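Local coordinates for periplasmic divalent cation tolerance protein CutA (Pyrococcus horikoshii, PDB 1UKU), which takes part in resistance toward heavy metals and forms homotrimers that bind a copper ion at the interface between two trimers, at residues K16-A28 against W62-P74. Sequence-based numbering, arbitrary orientation.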
# COMPACT_ATOMS: atom_id res chain seq x y z
N LYS A 16 -19.80 1.20 5.00
CA LYS A 16 -20.66 0.46 5.92
C LYS A 16 -19.83 -0.56 6.69
O LYS A 16 -19.90 -0.66 7.91
CB LYS A 16 -21.75 -0.27 5.16
CG LYS A 16 -22.70 -1.06 6.07
CD LYS A 16 -23.86 -1.60 5.24
CE LYS A 16 -24.51 -2.80 5.87
NZ LYS A 16 -25.54 -3.37 4.95
N VAL A 17 -19.01 -1.31 5.96
CA VAL A 17 -18.21 -2.37 6.57
C VAL A 17 -17.18 -1.76 7.50
O VAL A 17 -17.05 -2.18 8.63
CB VAL A 17 -17.59 -3.28 5.50
CG1 VAL A 17 -16.61 -4.29 6.13
CG2 VAL A 17 -18.70 -4.03 4.75
N VAL A 18 -16.48 -0.72 7.07
CA VAL A 18 -15.46 -0.10 7.91
C VAL A 18 -16.03 0.52 9.17
O VAL A 18 -15.46 0.38 10.27
CB VAL A 18 -14.64 0.93 7.11
CG1 VAL A 18 -13.92 1.94 7.98
CG2 VAL A 18 -13.69 0.18 6.18
N LYS A 19 -17.17 1.17 9.03
CA LYS A 19 -17.81 1.78 10.20
C LYS A 19 -18.29 0.67 11.17
O LYS A 19 -18.16 0.83 12.38
CB LYS A 19 -18.96 2.72 9.81
CG LYS A 19 -18.50 3.98 9.11
CD LYS A 19 -19.64 4.95 8.78
CE LYS A 19 -19.12 6.17 8.06
NZ LYS A 19 -20.21 7.13 7.73
N THR A 20 -18.80 -0.46 10.67
CA THR A 20 -19.16 -1.60 11.54
C THR A 20 -17.92 -2.13 12.28
O THR A 20 -17.98 -2.46 13.46
CB THR A 20 -19.79 -2.71 10.72
OG1 THR A 20 -20.98 -2.20 10.08
CG2 THR A 20 -20.21 -3.84 11.58
N LEU A 21 -16.79 -2.22 11.59
CA LEU A 21 -15.57 -2.75 12.19
C LEU A 21 -15.09 -1.78 13.25
O LEU A 21 -14.58 -2.23 14.30
CB LEU A 21 -14.50 -3.01 11.14
CG LEU A 21 -14.78 -4.10 10.11
CD1 LEU A 21 -13.65 -4.12 9.05
CD2 LEU A 21 -14.98 -5.50 10.70
N LEU A 22 -15.21 -0.47 13.03
CA LEU A 22 -14.85 0.52 14.04
C LEU A 22 -15.78 0.39 15.25
O LEU A 22 -15.32 0.38 16.39
CB LEU A 22 -14.89 1.95 13.48
CG LEU A 22 -13.70 2.29 12.57
CD1 LEU A 22 -14.01 3.49 11.70
CD2 LEU A 22 -12.45 2.56 13.38
N LYS A 23 -17.08 0.27 15.00
CA LYS A 23 -18.05 0.14 16.10
C LYS A 23 -17.75 -1.09 16.96
O LYS A 23 -17.94 -1.06 18.18
CB LYS A 23 -19.47 0.09 15.57
CG LYS A 23 -19.93 1.48 15.08
CD LYS A 23 -21.40 1.55 14.73
CE LYS A 23 -21.91 0.38 13.93
NZ LYS A 23 -23.22 0.70 13.28
N GLU A 24 -17.29 -2.18 16.32
CA GLU A 24 -16.95 -3.42 16.98
C GLU A 24 -15.56 -3.41 17.55
O GLU A 24 -15.13 -4.40 18.13
CB GLU A 24 -17.17 -4.60 16.03
CG GLU A 24 -18.65 -4.79 15.77
CD GLU A 24 -18.98 -5.90 14.82
OE1 GLU A 24 -20.12 -5.92 14.32
OE2 GLU A 24 -18.10 -6.75 14.58
N ARG A 25 -14.86 -2.29 17.37
CA ARG A 25 -13.55 -2.02 17.94
C ARG A 25 -12.49 -3.03 17.45
O ARG A 25 -11.49 -3.31 18.09
CB ARG A 25 -13.71 -1.84 19.46
CG ARG A 25 -14.46 -0.51 19.80
CD ARG A 25 -13.54 0.63 19.90
NE ARG A 25 -14.15 1.93 20.23
CZ ARG A 25 -13.46 3.06 20.37
NH1 ARG A 25 -12.16 3.06 20.16
NH2 ARG A 25 -14.06 4.22 20.66
N LEU A 26 -12.69 -3.50 16.21
CA LEU A 26 -11.80 -4.47 15.61
C LEU A 26 -10.65 -3.84 14.83
O LEU A 26 -9.69 -4.54 14.53
CB LEU A 26 -12.54 -5.46 14.72
CG LEU A 26 -13.43 -6.41 15.52
CD1 LEU A 26 -14.31 -7.20 14.56
CD2 LEU A 26 -12.59 -7.34 16.38
N ILE A 27 -10.82 -2.57 14.49
CA ILE A 27 -9.78 -1.77 13.82
C ILE A 27 -9.71 -0.43 14.49
O ILE A 27 -10.71 0.03 15.03
CB ILE A 27 -10.02 -1.61 12.28
CG1 ILE A 27 -11.26 -0.78 11.95
CG2 ILE A 27 -10.07 -2.97 11.61
CD1 ILE A 27 -11.46 -0.57 10.45
N ALA A 28 -8.54 0.20 14.43
CA ALA A 28 -8.39 1.57 14.92
C ALA A 28 -8.66 2.62 13.85
O ALA A 28 -9.05 3.74 14.16
CB ALA A 28 -7.01 1.78 15.47
N TRP A 62 -6.28 -10.32 14.51
CA TRP A 62 -6.33 -10.76 13.10
C TRP A 62 -7.43 -11.78 12.82
O TRP A 62 -8.21 -11.61 11.91
CB TRP A 62 -4.98 -11.31 12.66
CG TRP A 62 -5.01 -12.12 11.41
CD1 TRP A 62 -4.60 -13.40 11.28
CD2 TRP A 62 -5.42 -11.69 10.11
NE1 TRP A 62 -4.75 -13.82 9.98
CE2 TRP A 62 -5.28 -12.80 9.24
CE3 TRP A 62 -5.95 -10.51 9.60
CZ2 TRP A 62 -5.58 -12.73 7.88
CZ3 TRP A 62 -6.28 -10.46 8.24
CH2 TRP A 62 -6.09 -11.56 7.40
N GLU A 63 -7.48 -12.88 13.57
CA GLU A 63 -8.43 -13.93 13.22
C GLU A 63 -9.88 -13.47 13.39
O GLU A 63 -10.73 -13.76 12.56
CB GLU A 63 -8.17 -15.24 14.02
CG GLU A 63 -6.88 -15.96 13.62
CD GLU A 63 -6.81 -16.39 12.17
OE1 GLU A 63 -7.84 -16.41 11.45
OE2 GLU A 63 -5.68 -16.74 11.74
N GLU A 64 -10.14 -12.73 14.46
CA GLU A 64 -11.46 -12.21 14.68
C GLU A 64 -11.83 -11.22 13.58
O GLU A 64 -12.95 -11.20 13.11
CB GLU A 64 -11.53 -11.56 16.07
CG GLU A 64 -12.92 -11.14 16.49
CD GLU A 64 -13.00 -10.66 17.93
OE1 GLU A 64 -14.13 -10.32 18.31
OE2 GLU A 64 -11.96 -10.59 18.63
N LEU A 65 -10.88 -10.38 13.19
CA LEU A 65 -11.15 -9.37 12.17
C LEU A 65 -11.39 -10.03 10.81
O LEU A 65 -12.30 -9.66 10.08
CB LEU A 65 -9.98 -8.39 12.08
CG LEU A 65 -10.05 -7.38 10.92
CD1 LEU A 65 -11.31 -6.55 10.99
CD2 LEU A 65 -8.82 -6.52 10.89
N LYS A 66 -10.57 -11.02 10.49
CA LYS A 66 -10.71 -11.74 9.24
C LYS A 66 -12.08 -12.39 9.16
O LYS A 66 -12.75 -12.31 8.13
CB LYS A 66 -9.63 -12.79 9.11
CG LYS A 66 -9.76 -13.58 7.81
CD LYS A 66 -8.72 -14.65 7.65
CE LYS A 66 -9.33 -15.98 7.90
NZ LYS A 66 -8.46 -16.79 8.72
N GLU A 67 -12.53 -13.02 10.25
CA GLU A 67 -13.86 -13.63 10.24
C GLU A 67 -14.95 -12.60 10.06
O GLU A 67 -15.88 -12.82 9.27
CB GLU A 67 -14.12 -14.41 11.53
CG GLU A 67 -15.54 -14.99 11.63
CD GLU A 67 -15.91 -16.01 10.53
OE1 GLU A 67 -17.13 -16.15 10.22
OE2 GLU A 67 -15.04 -16.67 9.95
N ARG A 68 -14.84 -11.47 10.75
CA ARG A 68 -15.86 -10.44 10.59
C ARG A 68 -15.89 -9.86 9.18
O ARG A 68 -16.97 -9.62 8.62
CB ARG A 68 -15.72 -9.35 11.65
CG ARG A 68 -16.31 -9.72 12.97
CD ARG A 68 -17.81 -10.07 12.91
NE ARG A 68 -18.74 -8.94 12.90
CZ ARG A 68 -19.90 -8.90 12.23
NH1 ARG A 68 -20.29 -9.91 11.46
NH2 ARG A 68 -20.68 -7.85 12.34
N ILE A 69 -14.73 -9.67 8.56
CA ILE A 69 -14.74 -9.19 7.20
C ILE A 69 -15.40 -10.21 6.30
O ILE A 69 -16.17 -9.83 5.43
CB ILE A 69 -13.33 -8.83 6.72
CG1 ILE A 69 -12.81 -7.61 7.49
CG2 ILE A 69 -13.32 -8.54 5.20
CD1 ILE A 69 -11.30 -7.38 7.31
N LYS A 70 -15.12 -11.50 6.51
CA LYS A 70 -15.77 -12.52 5.68
C LYS A 70 -17.28 -12.40 5.80
O LYS A 70 -17.99 -12.52 4.82
CB LYS A 70 -15.31 -13.93 6.08
CG LYS A 70 -13.90 -14.27 5.67
CD LYS A 70 -13.36 -15.47 6.42
CE LYS A 70 -13.98 -16.75 5.98
NZ LYS A 70 -13.38 -17.86 6.78
N GLU A 71 -17.74 -12.18 7.02
CA GLU A 71 -19.16 -12.11 7.32
C GLU A 71 -19.82 -10.83 6.81
O GLU A 71 -21.04 -10.79 6.61
CB GLU A 71 -19.39 -12.22 8.82
CG GLU A 71 -19.13 -13.61 9.35
CD GLU A 71 -19.04 -13.64 10.85
OE1 GLU A 71 -19.22 -12.61 11.50
OE2 GLU A 71 -18.78 -14.74 11.39
N LEU A 72 -19.05 -9.77 6.61
CA LEU A 72 -19.61 -8.49 6.18
C LEU A 72 -19.40 -8.17 4.70
O LEU A 72 -20.04 -7.25 4.16
CB LEU A 72 -19.02 -7.35 7.01
CG LEU A 72 -19.43 -7.38 8.48
CD1 LEU A 72 -18.60 -6.37 9.27
CD2 LEU A 72 -20.90 -7.06 8.64
N HIS A 73 -18.56 -8.93 4.04
CA HIS A 73 -18.05 -8.50 2.73
C HIS A 73 -19.07 -8.74 1.63
O HIS A 73 -19.69 -9.80 1.59
CB HIS A 73 -16.76 -9.24 2.37
CG HIS A 73 -15.85 -8.43 1.50
ND1 HIS A 73 -16.16 -8.10 0.21
CD2 HIS A 73 -14.66 -7.86 1.78
CE1 HIS A 73 -15.20 -7.32 -0.28
NE2 HIS A 73 -14.28 -7.16 0.67
N PRO A 74 -19.23 -7.77 0.72
CA PRO A 74 -20.09 -8.00 -0.46
C PRO A 74 -19.59 -9.02 -1.47
O PRO A 74 -20.39 -9.52 -2.27
CB PRO A 74 -20.20 -6.62 -1.10
CG PRO A 74 -19.12 -5.79 -0.52
CD PRO A 74 -18.76 -6.37 0.81
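With Val17 opposite Leu72 and Leu21 opposite Arg68, segment 16-23 of helix 11-23 and helix 62-72 run roughly antiparallel at 142°, their axes 10.7 Å apart at closest approach. Leu21 is a knob in the hole formed by Leu65, Arg68, Ile69 and Leu72: its CD2 meets Leu65 CD1 at 3.8 Å, while CD1 lies against Ile69 CG1. Val17 rests both methyls against CB of Leu72, CG2 also against Leu72 O (3.5 Å). Beyond the Schellman motif that ends the helix at Arg25, Leu26 comes back near Leu65; Leu26 CD1 rests on Arg68 CG (3.6 Å) and CD2 on the carboxylate end of Glu64, whose OE1 is salt-bridged to Lys101. Above this apolar layer Arg68 bends at chi2 and chi3, bringing its guanidinium side-on to Glu24. Arg68 NE donates to Glu24 OE2 and Arg68 NH2 to Glu24 OE1, both at 2.8 Å and to syn lone pairs, with the two planes only 11° apart. Arg68 NH1 reaches Glu71 OE1 at 2.9 Å on its anti lone pair. Here, in the ferredoxin-like fold of CutA, two helices pack side by side on one sheet face. Three nitrogens shared between two carboxylates fix the guanidinium's rotation, and its positive charge probably eases the repulsion between these acids.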